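Local coordinates for protein arylamine n-acetyltransferase (Mycobacterium smegmatis, PDB 1W5R) that catalyses, in its native form, the transfer of an acetyl group from acetyl-coenzyme A to arylamine substrates, at residues F61-L64 with V65-R69; G9-L12 with T13-L17. The protein carries 1 engineered substitution. All coordinates share one frame; numbering follows the deposited sequence.

Contact 1. Residues F61-L64 with V65-R69; sequences FAKL and VDRRR
Phe61 O accepts both Val65 N, at the alpha spacing, and Asp66 N, at the pi spacing, each at 3.0 Å, as the last turn of helix 57-66 widens. The Asp66 bond is the straighter, running almost in line with the carbonyl, whereas Val65 N comes in tilted from its plane. Beyond it the chain unwinds: Arg67 N makes only a weak bond to Ala62 O, Arg68 adopts positive phi, and Arg69 N closes the turn with a weak bond to Lys63 O at 3.3 Å. The returning chain also sets Arg69 O against the CA-H of Leu64, with CA and O 3.4 Å apart.

Lys63 carries the side-chain contact. With CG anti to the backbone N (chi1 -178°) and every later torsion extended, it forms a rod passing two guanidinium groups. Its CG lies 3.4 Å from Arg67 NH2, over one face of that group, and its CE lies over a face of the Arg69 guanidinium, 3.8 Å from NH1. A lysine suits the place because its methylenes pack against the flat groups while its amine continues to acid residues: NZ forms salt bridges with Asp45 and Glu75. Arg69, folded at chi2 and chi3, pairs with Glu42, Asp45 and Asp262, and Asp262 also takes Arg67 NE, so carboxylates probably offset the gathered positive charge. On another side of the helix, Phe61 and Val65 point the same way, CD2 to CG2 4.1 Å, and the ring packs on Leu79, Tyr82 and Val83 of helix 73-87.

This widened helix end leads straight into the Arg-Gly-Gly motif of the arylamine N-acetyltransferases, which begins at Arg69 and precedes the catalytic cysteine position, here an engineered glutamine.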
# COMPACT_ATOMS: atom_id res chain seq x y z
N PHE A 61 17.58 19.46 -21.13
CA PHE A 61 16.74 18.84 -22.16
C PHE A 61 17.29 17.47 -22.54
O PHE A 61 16.55 16.49 -22.66
CB PHE A 61 16.64 19.73 -23.41
CG PHE A 61 15.56 20.80 -23.33
CD1 PHE A 61 15.80 22.02 -22.70
CD2 PHE A 61 14.31 20.59 -23.93
CE1 PHE A 61 14.81 23.03 -22.65
CE2 PHE A 61 13.31 21.59 -23.89
CZ PHE A 61 13.56 22.80 -23.25
N ALA A 62 18.61 17.37 -22.70
CA ALA A 62 19.22 16.10 -23.09
C ALA A 62 18.88 14.99 -22.09
O ALA A 62 18.50 13.89 -22.49
CB ALA A 62 20.72 16.25 -23.27
N LYS A 63 19.00 15.28 -20.80
CA LYS A 63 18.75 14.27 -19.79
C LYS A 63 17.26 14.00 -19.52
O LYS A 63 16.82 12.86 -19.59
CB LYS A 63 19.46 14.62 -18.48
CG LYS A 63 19.27 13.58 -17.39
CD LYS A 63 19.95 13.98 -16.10
CE LYS A 63 19.65 12.99 -15.00
NZ LYS A 63 20.29 13.38 -13.72
N LEU A 64 16.51 15.04 -19.21
CA LEU A 64 15.13 14.84 -18.74
C LEU A 64 14.13 14.61 -19.86
O LEU A 64 13.04 14.08 -19.62
CB LEU A 64 14.66 16.00 -17.87
CG LEU A 64 15.01 15.90 -16.38
CD1 LEU A 64 16.51 15.95 -16.18
CD2 LEU A 64 14.30 17.01 -15.60
N VAL A 65 14.49 15.04 -21.07
CA VAL A 65 13.61 14.85 -22.22
C VAL A 65 14.15 13.72 -23.10
O VAL A 65 13.52 12.67 -23.20
CB VAL A 65 13.40 16.17 -23.00
CG1 VAL A 65 12.57 15.92 -24.27
CG2 VAL A 65 12.75 17.24 -22.09
N ASP A 66 15.33 13.92 -23.69
CA ASP A 66 15.82 12.98 -24.71
C ASP A 66 16.18 11.61 -24.17
O ASP A 66 16.00 10.60 -24.86
CB ASP A 66 17.03 13.56 -25.45
CG ASP A 66 16.70 14.86 -26.19
OD1 ASP A 66 15.51 15.16 -26.43
OD2 ASP A 66 17.66 15.58 -26.53
N ARG A 67 16.70 11.56 -22.94
CA ARG A 67 17.13 10.28 -22.36
C ARG A 67 16.09 9.63 -21.44
O ARG A 67 16.34 8.55 -20.88
CB ARG A 67 18.49 10.41 -21.66
CG ARG A 67 19.58 11.00 -22.56
CD ARG A 67 21.02 10.84 -22.05
NE ARG A 67 21.14 10.72 -20.61
CZ ARG A 67 21.60 11.66 -19.80
NH1 ARG A 67 22.00 12.84 -20.27
NH2 ARG A 67 21.66 11.41 -18.50
N ARG A 68 14.95 10.29 -21.27
CA ARG A 68 13.83 9.76 -20.48
C ARG A 68 14.25 9.38 -19.06
O ARG A 68 13.85 8.36 -18.49
CB ARG A 68 13.12 8.61 -21.23
CG ARG A 68 12.50 9.08 -22.55
CD ARG A 68 11.98 7.91 -23.38
NE ARG A 68 11.48 8.35 -24.68
CZ ARG A 68 11.08 7.53 -25.66
NH1 ARG A 68 11.12 6.21 -25.50
NH2 ARG A 68 10.65 8.05 -26.81
N ARG A 69 15.09 10.24 -18.50
CA ARG A 69 15.47 10.20 -17.10
C ARG A 69 14.62 11.24 -16.39
O ARG A 69 14.02 12.10 -17.03
CB ARG A 69 16.94 10.59 -16.97
CG ARG A 69 17.92 9.52 -17.51
CD ARG A 69 18.08 8.34 -16.57
NE ARG A 69 18.41 8.78 -15.22
CZ ARG A 69 19.64 9.07 -14.79
NH1 ARG A 69 19.81 9.49 -13.54
NH2 ARG A 69 20.71 8.95 -15.60

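Contact 2. Residues G9-L12 with T13-L17; sequences GGYL and TRIGL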
# COMPACT_ATOMS: atom_id res chain seq x y z
N GLY A 9 9.03 20.87 -28.75
CA GLY A 9 8.28 19.71 -29.24
C GLY A 9 8.63 18.43 -28.49
O GLY A 9 7.75 17.64 -28.15
N GLY A 10 9.92 18.23 -28.25
CA GLY A 10 10.40 17.10 -27.46
C GLY A 10 9.85 17.18 -26.04
O GLY A 10 9.34 16.18 -25.53
N TYR A 11 9.94 18.36 -25.43
CA TYR A 11 9.43 18.53 -24.06
C TYR A 11 7.93 18.31 -23.96
O TYR A 11 7.46 17.59 -23.08
CB TYR A 11 9.79 19.90 -23.48
CG TYR A 11 9.15 20.16 -22.13
CD1 TYR A 11 9.72 19.67 -20.96
CD2 TYR A 11 7.97 20.89 -22.04
CE1 TYR A 11 9.12 19.89 -19.72
CE2 TYR A 11 7.36 21.13 -20.81
CZ TYR A 11 7.95 20.64 -19.66
OH TYR A 11 7.34 20.89 -18.44
N LEU A 12 7.19 18.90 -24.90
CA LEU A 12 5.74 18.80 -24.90
C LEU A 12 5.27 17.37 -25.08
O LEU A 12 4.34 16.94 -24.41
CB LEU A 12 5.12 19.74 -25.94
CG LEU A 12 5.37 21.22 -25.65
CD1 LEU A 12 5.10 22.05 -26.91
CD2 LEU A 12 4.56 21.75 -24.46
N THR A 13 5.92 16.63 -25.98
CA THR A 13 5.66 15.19 -26.15
C THR A 13 5.97 14.39 -24.87
O THR A 13 5.18 13.54 -24.46
CB THR A 13 6.46 14.61 -27.34
OG1 THR A 13 6.07 15.28 -28.54
CG2 THR A 13 6.21 13.11 -27.49
N ARG A 14 7.11 14.70 -24.25
CA ARG A 14 7.53 14.08 -23.00
C ARG A 14 6.46 14.20 -21.93
O ARG A 14 6.22 13.25 -21.17
CB ARG A 14 8.84 14.73 -22.53
CG ARG A 14 9.38 14.18 -21.21
CD ARG A 14 10.07 12.84 -21.40
NE ARG A 14 10.90 12.52 -20.24
CZ ARG A 14 10.65 11.54 -19.37
NH1 ARG A 14 9.59 10.74 -19.53
NH2 ARG A 14 11.46 11.35 -18.34
N ILE A 15 5.82 15.37 -21.85
CA ILE A 15 4.79 15.61 -20.82
C ILE A 15 3.35 15.36 -21.29
O ILE A 15 2.41 15.57 -20.53
CB ILE A 15 4.95 16.99 -20.13
CG1 ILE A 15 4.61 18.15 -21.07
CG2 ILE A 15 6.37 17.13 -19.53
CD1 ILE A 15 4.42 19.50 -20.38
N GLY A 16 3.20 14.88 -22.52
CA GLY A 16 1.88 14.47 -23.01
C GLY A 16 0.99 15.59 -23.50
O GLY A 16 -0.24 15.48 -23.47
N LEU A 17 1.62 16.68 -23.94
CA LEU A 17 0.92 17.78 -24.59
C LEU A 17 1.32 17.86 -26.07
O LEU A 17 2.30 17.24 -26.49
CB LEU A 17 1.22 19.11 -23.88
CG LEU A 17 0.81 19.29 -22.42
CD1 LEU A 17 1.23 20.68 -21.95
CD2 LEU A 17 -0.69 19.08 -22.21
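Tyr11 carries its ring on a CG anti to the backbone N (chi1 174°), while Ile15, one turn later, turns CG1 into the position between its own N and carbonyl carbon (chi1 69°), and together these torsions bring the isoleucine branches to the ring. CG2 of Ile15 lies over one face in a CH-pi contact, 4.2 Å from the ring centroid and 25° off the normal. The longer branch comes down beside the rim on the same side of the ring, where CD1 meets Tyr11 CE2 at a tight 3.4 Å. A beta-branched side chain suits this place, since one branch sits over the ring while the other fills the place beside its rim. The phenol oxygen is held in turn by a hydrogen bond to His35.

Thr13 returns its hydroxyl to the helix: OG1 donates to Gly9 O at 2.9 Å. Thr13 N binds the same oxygen at 3.0 Å, from the opposite face of the carbonyl plane, so one residue grips that acceptor twice. Threonine can thereby satisfy its polar atom within its own helix.

The helix ends in a Schellman motif. Gly16 takes positive phi, readily accessible to a residue with no side chain, and the chain folds back so that Leu17 N reaches Leu12 O at 2.8 Å and Gly16 N reaches Thr13 O. The apolar contact between Leu12 CD2 and Leu17 CB, 4.3 Å, is the usual hydrophobic complement of this motif.

In the fold, Tyr11 inserts among Ile31 of helix 25-38, Leu79, Leu80 and Val83 of helix 73-87, and Phe61 and Val65 of helix 57-66, while Ile15 packs on Ala34.

How the contacts relate
Contact 1 and contact 2 are the closing turns of two helices, and the centres of the two contacts lie about 11 Å apart. Arg14 of contact 2 joins them: NE reaches Leu64 O at 2.7 Å and NH2 reaches Arg69 O at 3.0 Å, both probable hydrogen bonds, so one guanidinium serves two backbone carbonyls, one in the widened helix end and one in the loop that follows it. Nearby, Val65 CG1 packs on Gly10 O at 3.5 Å. Tyr11 and Phe61 touch each other and share Leu79 and Val83, tying both helix ends to helix 73-87. That helix begins at the engineered glutamine in the catalytic cysteine position, only four residues after Arg69, so contact 1 lies nearer the active site in sequence.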